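Local coordinates for outer membrane protein SusF (Bacteroides thetaiotaomicron, PDB 4FE9) that binds starch at the surface of the cell through carbohydrate-binding modules, before the polysaccharide is imported into the periplasm for degradation, at residues 76-81 and 88-93; 151-156 and 243-248; 171-174 and 178-181; 268-273 and 281-286; 274-279 and 312-317. All blocks are in the same frame, centred on the assembly; numbering follows the deposited sequence.

Contact 1: residues 76-81 and 88-93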
# COMPACT_ATOMS: atom_id res chain seq x y z
N HIS A 76 -0.86 -22.71 -7.32
CA HIS A 76 -1.81 -23.19 -6.33
C HIS A 76 -2.07 -24.65 -6.55
O HIS A 76 -2.37 -25.06 -7.66
CB HIS A 76 -3.13 -22.40 -6.42
CG HIS A 76 -2.96 -20.92 -6.23
ND1 HIS A 76 -2.67 -20.05 -7.27
CD2 HIS A 76 -3.02 -20.15 -5.11
CE1 HIS A 76 -2.61 -18.81 -6.81
NE2 HIS A 76 -2.78 -18.85 -5.50
N THR A 77 -2.04 -25.42 -5.49
CA THR A 77 -2.40 -26.82 -5.59
C THR A 77 -3.75 -27.04 -4.94
O THR A 77 -4.28 -26.16 -4.26
CB THR A 77 -1.36 -27.72 -4.89
OG1 THR A 77 -1.19 -27.25 -3.55
CG2 THR A 77 0.00 -27.67 -5.63
N ILE A 78 -4.29 -28.22 -5.15
CA ILE A 78 -5.62 -28.59 -4.73
C ILE A 78 -5.61 -30.13 -4.68
O ILE A 78 -5.03 -30.77 -5.56
CB ILE A 78 -6.68 -28.17 -5.80
CG1 ILE A 78 -8.08 -28.53 -5.34
CG2 ILE A 78 -6.39 -28.88 -7.18
CD1 ILE A 78 -9.18 -27.67 -6.02
N PRO A 79 -6.22 -30.72 -3.64
CA PRO A 79 -6.50 -32.15 -3.65
C PRO A 79 -7.27 -32.56 -4.93
O PRO A 79 -8.20 -31.89 -5.33
CB PRO A 79 -7.40 -32.34 -2.41
CG PRO A 79 -7.06 -31.18 -1.51
CD PRO A 79 -6.74 -30.04 -2.43
N PHE A 80 -6.97 -33.73 -5.47
CA PHE A 80 -7.62 -34.16 -6.72
C PHE A 80 -7.65 -35.65 -6.77
O PHE A 80 -6.91 -36.31 -6.03
CB PHE A 80 -6.90 -33.56 -7.97
CG PHE A 80 -5.53 -34.14 -8.22
CD1 PHE A 80 -4.41 -33.67 -7.51
CD2 PHE A 80 -5.37 -35.24 -9.08
CE1 PHE A 80 -3.14 -34.23 -7.72
CE2 PHE A 80 -4.13 -35.90 -9.19
CZ PHE A 80 -3.00 -35.38 -8.55
N SER A 81 -8.54 -36.20 -7.58
CA SER A 81 -8.51 -37.61 -7.88
C SER A 81 -8.62 -37.79 -9.40
O SER A 81 -8.93 -36.85 -10.11
CB SER A 81 -9.65 -38.33 -7.16
OG SER A 81 -10.90 -37.97 -7.74
N PHE A 88 -9.94 -35.91 -14.38
CA PHE A 88 -9.46 -35.29 -13.14
C PHE A 88 -10.59 -34.60 -12.40
O PHE A 88 -11.34 -33.79 -12.99
CB PHE A 88 -8.32 -34.31 -13.44
CG PHE A 88 -7.13 -34.96 -14.07
CD1 PHE A 88 -6.11 -35.47 -13.26
CD2 PHE A 88 -7.15 -35.30 -15.41
CE1 PHE A 88 -5.07 -36.23 -13.82
CE2 PHE A 88 -6.10 -36.05 -15.98
CZ PHE A 88 -5.07 -36.52 -15.17
N LYS A 89 -10.78 -35.00 -11.15
CA LYS A 89 -11.90 -34.50 -10.31
C LYS A 89 -11.35 -33.73 -9.11
O LYS A 89 -10.34 -34.14 -8.50
CB LYS A 89 -12.73 -35.67 -9.81
CG LYS A 89 -13.52 -36.40 -10.86
CD LYS A 89 -14.64 -37.17 -10.20
CE LYS A 89 -15.04 -38.36 -11.04
NZ LYS A 89 -16.45 -38.78 -10.78
N VAL A 90 -12.07 -32.67 -8.71
CA VAL A 90 -11.78 -31.98 -7.48
C VAL A 90 -13.08 -31.75 -6.72
O VAL A 90 -14.16 -31.77 -7.32
CB VAL A 90 -11.08 -30.60 -7.73
CG1 VAL A 90 -9.67 -30.81 -8.33
CG2 VAL A 90 -11.94 -29.71 -8.64
N ALA A 91 -12.98 -31.52 -5.41
CA ALA A 91 -14.15 -31.12 -4.62
C ALA A 91 -14.50 -29.67 -4.97
O ALA A 91 -13.63 -28.81 -4.98
CB ALA A 91 -13.84 -31.26 -3.04
N LEU A 92 -15.75 -29.44 -5.34
CA LEU A 92 -16.18 -28.10 -5.75
C LEU A 92 -15.84 -27.05 -4.68
O LEU A 92 -15.36 -25.96 -4.99
CB LEU A 92 -17.68 -28.09 -6.06
CG LEU A 92 -18.20 -26.76 -6.62
CD1 LEU A 92 -17.35 -26.29 -7.77
CD2 LEU A 92 -19.64 -26.86 -7.04
N ALA A 93 -16.12 -27.37 -3.43
CA ALA A 93 -15.86 -26.38 -2.36
C ALA A 93 -14.38 -25.97 -2.33
O ALA A 93 -14.06 -24.82 -2.06
CB ALA A 93 -16.29 -26.94 -1.02
O HOH W 1 -10.38 -31.34 -4.20
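V90 and I78 meet through their branches, and the two side chains cross at about a right angle. From V90 CB the nearest atom is I78 CD1, at 3.9 Å. At the next atom out, V90 CG1 lies 3.5 Å from P79 O and 3.9 Å from F80 CB, and it also comes close to CG1, CG2 and CD1 of I78. Its position follows from chi1 of -66°, which sets CG1 anti to the carbonyl carbon and beside the backbone N. One methyl therefore packs against three successive residues of 76-81.

Further along, the backbones join. S81 and K89 form an antiparallel hydrogen-bonded pair: S81 N donates to K89 O over 2.9 Å, and K89 N returns a bond to S81 O at 2.8 Å with an N-H...O angle of 177°. On the same side of this pair, S81 OG rests 3.6 Å from K89 CB, while the extended lysine chain runs away from 76-81. F80 CD2 approaches the edge of the F88 ring near its plane, with 4.3 Å to F88 CD1. Beyond the pair a water accepts from A91 N and sits very close to P79 O, apparently bridging the two segments where A91 occupies the N-cap position of helix 92-102.

The contact lies in the N-terminal domain. Strand 87-91 has 81-82 as one partner and 48-57 as another, with backbone bonds from F88 and V90 to the latter. I78, F80 and F88 pack on strand 64-72, and V90 reaches both strand 48-57 and L95 of helix 92-102.

Contact 2: residues 151-156 and 243-248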
# COMPACT_ATOMS: atom_id res chain seq x y z
N ASP A 151 -26.70 2.20 4.22
CA ASP A 151 -26.36 3.00 5.39
C ASP A 151 -25.00 2.61 6.00
O ASP A 151 -24.67 3.05 7.08
CB ASP A 151 -27.46 2.90 6.43
CG ASP A 151 -28.78 3.44 5.92
OD1 ASP A 151 -28.82 4.64 5.60
OD2 ASP A 151 -29.72 2.64 5.67
N GLY A 152 -24.23 1.79 5.31
CA GLY A 152 -22.82 1.58 5.70
C GLY A 152 -22.62 0.44 6.70
O GLY A 152 -23.47 -0.43 6.83
N TYR A 153 -21.48 0.45 7.39
CA TYR A 153 -21.06 -0.67 8.23
C TYR A 153 -20.55 -0.17 9.58
O TYR A 153 -19.95 0.89 9.66
CB TYR A 153 -19.94 -1.45 7.53
CG TYR A 153 -20.41 -2.12 6.28
CD1 TYR A 153 -21.06 -3.34 6.35
CD2 TYR A 153 -20.47 -1.41 5.06
CE1 TYR A 153 -21.73 -3.88 5.22
CE2 TYR A 153 -21.11 -1.97 3.93
CZ TYR A 153 -21.69 -3.22 4.01
OH TYR A 153 -22.36 -3.75 2.92
N TYR A 154 -20.72 -1.00 10.61
CA TYR A 154 -20.27 -0.66 11.95
C TYR A 154 -19.32 -1.75 12.50
O TYR A 154 -19.46 -2.94 12.16
CB TYR A 154 -21.49 -0.54 12.85
CG TYR A 154 -22.29 0.69 12.58
CD1 TYR A 154 -23.15 0.75 11.48
CD2 TYR A 154 -22.19 1.81 13.40
CE1 TYR A 154 -23.90 1.90 11.22
CE2 TYR A 154 -22.96 2.94 13.17
CZ TYR A 154 -23.79 2.99 12.06
OH TYR A 154 -24.51 4.14 11.80
N ILE A 155 -18.34 -1.34 13.32
CA ILE A 155 -17.56 -2.30 14.12
C ILE A 155 -18.12 -2.37 15.53
O ILE A 155 -18.39 -1.33 16.18
CB ILE A 155 -16.10 -1.91 14.21
CG1 ILE A 155 -15.48 -1.75 12.82
CG2 ILE A 155 -15.31 -2.90 15.10
CD1 ILE A 155 -15.26 -3.02 12.12
N VAL A 156 -18.22 -3.60 16.03
CA VAL A 156 -18.57 -3.87 17.41
C VAL A 156 -17.55 -4.93 17.92
O VAL A 156 -17.32 -5.93 17.24
CB VAL A 156 -20.01 -4.46 17.49
CG1 VAL A 156 -20.34 -4.95 18.88
CG2 VAL A 156 -21.02 -3.43 17.06
N ILE A 243 -8.65 -0.70 10.89
CA ILE A 243 -9.37 -1.86 10.43
C ILE A 243 -9.98 -1.50 9.08
O ILE A 243 -10.56 -0.43 8.94
CB ILE A 243 -10.51 -2.19 11.38
CG1 ILE A 243 -9.98 -2.66 12.72
CG2 ILE A 243 -11.41 -3.30 10.78
CD1 ILE A 243 -11.10 -2.79 13.75
N SER A 244 -9.62 -2.26 8.03
CA SER A 244 -10.15 -1.99 6.68
C SER A 244 -11.01 -3.11 6.20
O SER A 244 -10.66 -4.29 6.37
CB SER A 244 -9.01 -1.78 5.69
OG SER A 244 -8.26 -0.64 6.06
N PHE A 245 -12.09 -2.76 5.51
CA PHE A 245 -13.07 -3.74 5.05
C PHE A 245 -13.43 -3.42 3.58
O PHE A 245 -13.87 -2.30 3.28
CB PHE A 245 -14.34 -3.66 5.91
CG PHE A 245 -15.52 -4.37 5.33
CD1 PHE A 245 -15.37 -5.62 4.72
CD2 PHE A 245 -16.79 -3.78 5.32
CE1 PHE A 245 -16.44 -6.28 4.17
CE2 PHE A 245 -17.89 -4.44 4.79
CZ PHE A 245 -17.71 -5.68 4.17
N ASP A 246 -13.09 -4.34 2.68
CA ASP A 246 -13.36 -4.19 1.25
C ASP A 246 -14.64 -4.93 0.92
O ASP A 246 -14.70 -6.17 1.00
CB ASP A 246 -12.16 -4.76 0.46
CG ASP A 246 -12.33 -4.68 -1.05
OD1 ASP A 246 -13.50 -4.59 -1.56
OD2 ASP A 246 -11.28 -4.83 -1.74
N ALA A 247 -15.70 -4.18 0.72
CA ALA A 247 -17.01 -4.78 0.60
C ALA A 247 -17.33 -5.18 -0.86
O ALA A 247 -18.50 -5.48 -1.19
CB ALA A 247 -18.08 -3.83 1.13
N PHE A 248 -16.31 -5.20 -1.72
CA PHE A 248 -16.47 -5.76 -3.06
C PHE A 248 -15.76 -7.11 -3.16
O PHE A 248 -16.39 -8.13 -3.44
CB PHE A 248 -15.93 -4.78 -4.12
CG PHE A 248 -15.92 -5.35 -5.53
CD1 PHE A 248 -17.12 -5.56 -6.21
CD2 PHE A 248 -14.73 -5.85 -6.08
CE1 PHE A 248 -17.14 -6.15 -7.47
CE2 PHE A 248 -14.74 -6.46 -7.35
CZ PHE A 248 -15.96 -6.60 -8.05
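A single ring atom of F245, CE2, stands over the centre of the Y153 ring, 3.6 Å above its plane. This is a T-shaped stack: the centroids are 5.1 Å apart, the planes stand at 79°, and the edge of the phenylalanine is directed at the tyrosine face. CE2 is about equally far from all six ring carbons, the shortest distance being 3.7 Å to Y153 CD1. The F245 ring gets there because its CG is anti to the backbone N (chi1 166°), which carries it across from its strand.

No hydrogen bond links the two segments, and the CA atoms of I155 and I243 are 9.0 Å apart. Strands 153-157 and 241-246 belong to the same antiparallel sheet of the first carbohydrate-binding module but are not neighbours in it; 168-172 and 179-186 come between them. With two strands intervening, so short a separation implies that the sheet curls round, consistent with the Ig fold reported for the protein. Y180 adds another edge-to-face partner for Y153, whose OH is hydrogen-bonded to D149 N.

Two residues along each strand, I155 and I243 reach toward each other tip to tip, with I155 CD1 4.1 Å from I243 CG2. F192, a glucose-site residue, packs against both isoleucines.

Contact 3: residues 171-174 and 178-181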
# COMPACT_ATOMS: atom_id res chain seq x y z
N LYS A 171 -15.71 4.60 8.13
CA LYS A 171 -15.69 5.69 7.12
C LYS A 171 -15.54 5.12 5.73
O LYS A 171 -14.57 4.43 5.44
CB LYS A 171 -14.53 6.69 7.39
CG LYS A 171 -14.69 7.54 8.71
CD LYS A 171 -16.16 7.64 9.14
CE LYS A 171 -16.36 8.62 10.31
NZ LYS A 171 -15.04 9.06 10.88
N LYS A 172 -16.45 5.49 4.83
CA LYS A 172 -16.32 5.14 3.43
C LYS A 172 -15.25 5.96 2.76
O LYS A 172 -15.35 7.16 2.69
CB LYS A 172 -17.65 5.31 2.69
CG LYS A 172 -17.63 4.79 1.28
CD LYS A 172 -18.97 4.24 0.88
CE LYS A 172 -19.84 5.31 0.24
NZ LYS A 172 -20.56 6.07 1.27
N ASP A 173 -14.21 5.30 2.25
CA ASP A 173 -13.13 6.00 1.59
C ASP A 173 -13.63 6.87 0.42
O ASP A 173 -14.57 6.50 -0.30
CB ASP A 173 -12.08 5.01 1.10
CG ASP A 173 -10.75 5.67 0.77
OD1 ASP A 173 -10.62 6.90 1.02
OD2 ASP A 173 -9.87 4.99 0.21
N ALA A 174 -13.06 8.07 0.32
CA ALA A 174 -13.39 9.02 -0.76
C ALA A 174 -12.96 8.52 -2.17
O ALA A 174 -13.70 8.69 -3.15
CB ALA A 174 -12.76 10.41 -0.47
N ASN A 178 -15.69 1.08 -2.32
CA ASN A 178 -15.92 -0.26 -1.79
C ASN A 178 -15.24 -0.43 -0.45
O ASN A 178 -15.34 -1.48 0.16
CB ASN A 178 -15.35 -1.31 -2.74
CG ASN A 178 -15.93 -1.19 -4.12
OD1 ASN A 178 -17.15 -1.29 -4.30
ND2 ASN A 178 -15.05 -1.12 -5.13
N LEU A 179 -14.41 0.54 -0.11
CA LEU A 179 -13.53 0.42 1.03
C LEU A 179 -14.04 1.21 2.26
O LEU A 179 -14.42 2.41 2.14
CB LEU A 179 -12.15 0.88 0.63
CG LEU A 179 -11.02 0.71 1.66
CD1 LEU A 179 -10.83 -0.77 2.03
CD2 LEU A 179 -9.69 1.28 1.07
N TYR A 180 -14.17 0.51 3.39
CA TYR A 180 -14.57 1.11 4.65
C TYR A 180 -13.47 0.96 5.68
O TYR A 180 -12.81 -0.08 5.76
CB TYR A 180 -15.84 0.45 5.19
CG TYR A 180 -16.99 0.56 4.28
CD1 TYR A 180 -17.92 1.59 4.43
CD2 TYR A 180 -17.11 -0.27 3.17
CE1 TYR A 180 -19.00 1.72 3.56
CE2 TYR A 180 -18.13 -0.08 2.24
CZ TYR A 180 -19.08 0.89 2.46
OH TYR A 180 -20.14 1.01 1.61
N ILE A 181 -13.30 1.98 6.50
CA ILE A 181 -12.13 2.13 7.35
C ILE A 181 -12.60 2.48 8.76
O ILE A 181 -13.48 3.32 8.93
CB ILE A 181 -11.23 3.29 6.85
CG1 ILE A 181 -10.78 3.05 5.42
CG2 ILE A 181 -10.05 3.47 7.77
CD1 ILE A 181 -9.80 1.97 5.28
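The methylenes of K172 run alongside the Y180 ring, the two side chains pointing the same way. K172 CB is 3.9 Å from Y180 CE1, and farther out K172 CD comes within 3.5 Å of Y180 OH. K172 starts with CG anti to its own N (chi1 -172°) and then bends at each later torsion, which keeps its aliphatic part beside the phenol. Beyond the hairpin, the same ring packs on F245 and V148.

These residues close the beta hairpin of strands 168-172 and 179-186 in the first carbohydrate-binding module. K171 and I181 are an antiparallel hydrogen-bonded pair: K171 N donates to I181 O at 2.7 Å, while the return bond from I181 N to K171 O is 3.0 Å and more bent, with 138° at the hydrogen. K172 and Y180 form the following non-hydrogen-bonded pair, the CA atoms of the two residues 4.6 Å apart and their side chains on the same face of the sheet. Toward the turn, D173 N donates to L179 O over 2.9 Å at an N-H...O angle of 166°.

There the D173 and L179 side chains also run alongside each other, again pointing the same way. D173 OD2 lies 3.8 Å from L179 CD2, a van der Waals contact.

Contact 4: residues 268-273 and 281-286. With GLC (alpha-D-glucopyranose), chain C; EDO (1,2-ethanediol), chain F.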
# COMPACT_ATOMS: atom_id res chain seq x y z
N SER A 268 26.25 8.19 4.09
CA SER A 268 27.69 8.18 3.82
C SER A 268 28.27 9.58 3.90
O SER A 268 29.25 9.80 4.60
CB SER A 268 28.01 7.54 2.45
OG SER A 268 27.19 8.07 1.42
N ALA A 269 27.60 10.55 3.28
CA ALA A 269 28.03 11.96 3.35
C ALA A 269 27.89 12.61 4.75
O ALA A 269 28.18 13.80 4.90
CB ALA A 269 27.31 12.78 2.30
N TYR A 270 27.46 11.84 5.76
CA TYR A 270 27.22 12.39 7.12
C TYR A 270 27.86 11.53 8.18
O TYR A 270 27.35 11.44 9.30
CB TYR A 270 25.71 12.50 7.43
CG TYR A 270 24.92 13.31 6.44
CD1 TYR A 270 24.96 14.70 6.46
CD2 TYR A 270 24.17 12.70 5.48
CE1 TYR A 270 24.25 15.46 5.51
CE2 TYR A 270 23.50 13.43 4.51
CZ TYR A 270 23.51 14.81 4.56
OH TYR A 270 22.83 15.54 3.60
N ASN A 271 28.86 10.76 7.77
CA ASN A 271 29.61 9.96 8.70
C ASN A 271 28.82 8.79 9.25
O ASN A 271 29.07 8.32 10.36
CB ASN A 271 30.17 10.82 9.85
CG ASN A 271 31.47 10.26 10.42
OD1 ASN A 271 32.35 9.83 9.67
ND2 ASN A 271 31.56 10.19 11.74
N TRP A 272 27.87 8.28 8.45
CA TRP A 272 26.94 7.24 8.93
C TRP A 272 26.50 7.41 10.41
O TRP A 272 26.49 6.44 11.18
CB TRP A 272 27.53 5.83 8.70
CG TRP A 272 27.49 5.41 7.26
CD1 TRP A 272 28.57 5.24 6.41
CD2 TRP A 272 26.32 5.22 6.46
NE1 TRP A 272 28.12 4.95 5.14
CE2 TRP A 272 26.75 4.90 5.15
CE3 TRP A 272 24.95 5.30 6.73
CZ2 TRP A 272 25.85 4.68 4.11
CZ3 TRP A 272 24.05 5.05 5.68
CH2 TRP A 272 24.50 4.71 4.41
N GLY A 273 26.06 8.62 10.77
CA GLY A 273 25.31 8.82 12.02
C GLY A 273 26.14 8.86 13.29
O GLY A 273 25.60 8.75 14.39
N ALA A 281 25.65 14.74 12.05
CA ALA A 281 25.46 13.41 11.50
C ALA A 281 23.98 13.12 11.07
O ALA A 281 23.74 12.22 10.27
CB ALA A 281 25.95 12.38 12.46
N TRP A 282 23.02 13.87 11.63
CA TRP A 282 21.56 13.56 11.48
C TRP A 282 20.77 14.78 11.06
O TRP A 282 20.75 15.77 11.78
CB TRP A 282 20.99 13.03 12.77
CG TRP A 282 21.62 11.79 13.22
CD1 TRP A 282 22.73 11.68 13.99
CD2 TRP A 282 21.28 10.46 12.81
NE1 TRP A 282 23.08 10.35 14.14
CE2 TRP A 282 22.18 9.58 13.45
CE3 TRP A 282 20.25 9.92 12.02
CZ2 TRP A 282 22.07 8.19 13.36
CZ3 TRP A 282 20.14 8.54 11.93
CH2 TRP A 282 21.08 7.69 12.55
N LYS A 283 20.11 14.71 9.91
CA LYS A 283 19.34 15.83 9.41
C LYS A 283 17.84 15.62 9.68
O LYS A 283 17.25 14.67 9.17
CB LYS A 283 19.55 15.99 7.90
CG LYS A 283 21.04 16.07 7.46
CD LYS A 283 21.59 17.46 7.67
CE LYS A 283 22.63 17.45 8.76
NZ LYS A 283 23.66 18.53 8.57
N ALA A 284 17.24 16.53 10.41
CA ALA A 284 15.78 16.49 10.66
C ALA A 284 15.02 16.75 9.37
O ALA A 284 15.42 17.60 8.57
CB ALA A 284 15.40 17.50 11.75
N LEU A 285 14.02 15.92 9.06
CA LEU A 285 13.00 16.30 8.06
C LEU A 285 11.84 17.06 8.70
O LEU A 285 11.68 17.05 9.88
CB LEU A 285 12.47 15.08 7.31
CG LEU A 285 13.42 14.53 6.23
CD1 LEU A 285 14.54 13.65 6.90
CD2 LEU A 285 12.63 13.72 5.17
N VAL A 286 11.03 17.68 7.86
CA VAL A 286 9.98 18.57 8.33
C VAL A 286 8.63 17.83 8.28
O VAL A 286 8.27 17.27 7.22
CB VAL A 286 9.91 19.81 7.43
CG1 VAL A 286 8.83 20.83 7.96
CG2 VAL A 286 11.31 20.47 7.31
C1 GLC C . 25.14 1.92 8.43
C2 GLC C . 25.13 1.66 6.94
C3 GLC C . 26.33 0.80 6.52
C4 GLC C . 27.63 1.41 6.99
C5 GLC C . 27.54 1.59 8.51
C6 GLC C . 28.79 2.27 9.06
O2 GLC C . 23.94 0.93 6.67
O3 GLC C . 26.34 0.65 5.10
O4 GLC C . 28.71 0.53 6.65
O5 GLC C . 26.43 2.41 8.84
O6 GLC C . 28.78 2.14 10.48
C1 EDO F . 15.69 20.79 4.96
O1 EDO F . 14.72 21.09 3.95
C2 EDO F . 15.00 19.95 6.01
O2 EDO F . 15.92 19.70 7.07
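G273 and A281 bring their CA atoms to within 4.6 Å, where the loop after strand 264-267 folds back on the residues leading into strand 283-287; G273 has a positive phi (78°), which by itself favours glycine. W282 NE1 donates to G273 O over 3.0 Å, but the bond is bent: 139° at the hydrogen, with the donor above the carbonyl plane and not on a lone pair. G273 CA also lies close by, 3.5 Å from W282 CE2.

A281 CB fits against the backbone of the loop, 3.6 Å from G273 C. Both segments belong to the second carbohydrate-binding module, and the loop they hold carries W272 of the glycan pocket. One face of W272 has S268 N over its centre; the opposite face takes the glucose, whose C2 is 3.7 Å from W272 CE3. The W282 ring pairs edge-to-face with W315, the other pocket tryptophan.

Farther along the chain, K283 CG sits over the Y270 face in a CH-pi contact, 4.2 Å from the ring centroid. A chi1 of -53° sets this CG anti to the carbonyl carbon, and the bend at chi2 lays the lysine chain across the ring. K283 NZ has a weak bond to P279 O.

Contact 5: residues 274-279 and 312-317. With GLC (alpha-D-glucopyranose), chain B; EDO (1,2-ethanediol), chain H.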
# COMPACT_ATOMS: atom_id res chain seq x y z
N THR A 274 27.46 9.01 13.15
CA THR A 274 28.34 9.15 14.33
C THR A 274 28.79 10.61 14.45
O THR A 274 29.10 11.25 13.44
CB THR A 274 29.59 8.21 14.24
OG1 THR A 274 29.19 6.94 13.72
CG2 THR A 274 30.22 8.00 15.62
N PRO A 275 28.65 11.18 15.67
CA PRO A 275 28.01 10.52 16.82
C PRO A 275 26.46 10.72 16.87
O PRO A 275 25.91 11.54 16.13
CB PRO A 275 28.66 11.20 18.01
CG PRO A 275 28.91 12.61 17.52
CD PRO A 275 29.15 12.52 16.02
N ALA A 276 25.78 9.92 17.69
CA ALA A 276 24.34 10.08 17.90
C ALA A 276 24.03 11.54 18.29
O ALA A 276 24.93 12.28 18.68
CB ALA A 276 23.85 9.12 18.98
N GLY A 277 22.83 12.00 17.96
CA GLY A 277 22.36 13.32 18.41
C GLY A 277 22.99 14.50 17.68
O GLY A 277 22.51 15.61 17.75
N ASP A 278 24.04 14.24 16.93
CA ASP A 278 24.77 15.33 16.30
C ASP A 278 24.06 15.88 15.06
O ASP A 278 24.00 15.21 14.02
CB ASP A 278 26.19 14.89 15.97
CG ASP A 278 27.15 16.04 15.92
OD1 ASP A 278 26.73 17.14 15.52
OD2 ASP A 278 28.33 15.86 16.34
N PRO A 279 23.59 17.14 15.12
CA PRO A 279 22.99 17.78 13.94
C PRO A 279 23.95 17.71 12.76
O PRO A 279 23.57 18.04 11.62
CB PRO A 279 22.79 19.23 14.38
CG PRO A 279 23.61 19.39 15.62
CD PRO A 279 23.65 18.06 16.27
N GLN A 312 14.64 8.68 15.33
CA GLN A 312 15.39 9.58 16.18
C GLN A 312 16.75 9.81 15.52
O GLN A 312 17.01 9.25 14.45
CB GLN A 312 15.56 8.99 17.57
CG GLN A 312 16.44 7.71 17.61
CD GLN A 312 15.70 6.47 17.09
OE1 GLN A 312 14.66 6.09 17.62
NE2 GLN A 312 16.34 5.75 16.17
N ALA A 313 17.57 10.71 16.10
CA ALA A 313 18.88 11.06 15.55
C ALA A 313 19.91 10.00 15.98
O ALA A 313 20.85 10.29 16.72
CB ALA A 313 19.31 12.47 16.02
N ASN A 314 19.65 8.75 15.58
CA ASN A 314 20.45 7.63 16.01
C ASN A 314 19.94 6.36 15.33
O ASN A 314 18.81 6.35 14.81
CB ASN A 314 20.40 7.46 17.51
CG ASN A 314 21.57 6.65 18.05
OD1 ASN A 314 22.54 6.42 17.35
ND2 ASN A 314 21.49 6.25 19.30
N TRP A 315 20.74 5.29 15.38
CA TRP A 315 20.34 4.01 14.74
C TRP A 315 19.29 3.33 15.59
O TRP A 315 19.19 3.60 16.79
CB TRP A 315 21.56 3.10 14.56
CG TRP A 315 22.53 3.66 13.58
CD1 TRP A 315 23.73 4.25 13.88
CD2 TRP A 315 22.27 3.99 12.22
NE1 TRP A 315 24.32 4.73 12.74
CE2 TRP A 315 23.41 4.64 11.72
CE3 TRP A 315 21.21 3.74 11.35
CZ2 TRP A 315 23.53 5.01 10.40
CZ3 TRP A 315 21.32 4.13 10.05
CH2 TRP A 315 22.45 4.80 9.59
N GLY A 316 18.41 2.56 14.95
CA GLY A 316 17.32 1.87 15.68
C GLY A 316 15.99 2.12 14.99
O GLY A 316 15.57 3.28 14.84
N ASN A 317 15.38 1.05 14.47
CA ASN A 317 14.17 1.17 13.66
C ASN A 317 14.40 2.03 12.43
O ASN A 317 13.47 2.60 11.86
CB ASN A 317 13.01 1.74 14.50
CG ASN A 317 12.63 0.82 15.66
OD1 ASN A 317 12.88 1.13 16.83
ND2 ASN A 317 12.09 -0.34 15.33
C1 GLC B . 22.38 -0.48 12.20
C2 GLC B . 21.69 -0.00 10.93
C3 GLC B . 22.65 0.02 9.76
C4 GLC B . 23.87 0.85 10.11
C5 GLC B . 24.49 0.34 11.39
C6 GLC B . 25.68 1.20 11.79
O2 GLC B . 20.62 -0.88 10.63
O3 GLC B . 22.02 0.55 8.59
O4 GLC B . 24.83 0.71 9.10
O5 GLC B . 23.53 0.33 12.45
O6 GLC B . 26.21 0.66 13.00
C1 EDO H . 17.93 8.99 20.83
O1 EDO H . 18.27 10.30 20.30
C2 EDO H . 19.22 8.17 21.04
O2 EDO H . 18.95 6.77 20.87
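A type II beta turn, P275 to D278, meets an inverse gamma turn centred on A313, and together they join two loops of the second carbohydrate-binding module beside its glycan pocket. The one hydrogen bond across the contact runs from G277 N to A313 O, 2.9 Å long, with 166° at the hydrogen. G277 stands at the third position of the turn with phi 74°, a conformation that favours glycine. A313 CB also packs on the turn, 4.0 Å from G277 CA.

Next to it, A276 CB lies 3.4 Å from N314 OD1, a close van der Waals contact of a methyl with the amide oxygen. N314 places its amide here by setting CG anti to the backbone N (chi1 -160°). The same OD1 accepts a weak bond from W315 N, while ND2 donates to O2 of an ethanediol that probably came from the crystallisation liquor.

The loop is also tied from within by Q312. Its NE2 donates twice, to N314 O and to G316 O; both acceptors lie in the amide plane, which fixes the rotation of the amide, although N314 O is approached from above its carbonyl plane and G316 O on a lone pair.

These bonds flank W315, whose NE1 is hydrogen-bonded to W272 O. A glucose, also bonded to K308 NZ and D318 OD1, spreads over one face of the W315 indole, its C4 above the ring centre and its O5 3.7 Å from W315 CG.

How the contacts relate
Contacts 2 and 3 share one sheet in the first binding module, their centres 8 Å apart and joined by F245 N to Y180 O and A247 N to N178 O; yet contact 2 is buried and apolar, whereas contact 3 is a surface hairpin held by backbone bonds. Contacts 4 and 5 are similarly close in the second module and cross along the chain. The former is buried and built round aromatic rings, the latter more exposed and polar, and each contributes a tryptophan to the same glycan pocket. Contact 1, partly buried, combines backbone pairing with apolar packing away from the annotated sites, its centre about 56 Å from that of contact 4.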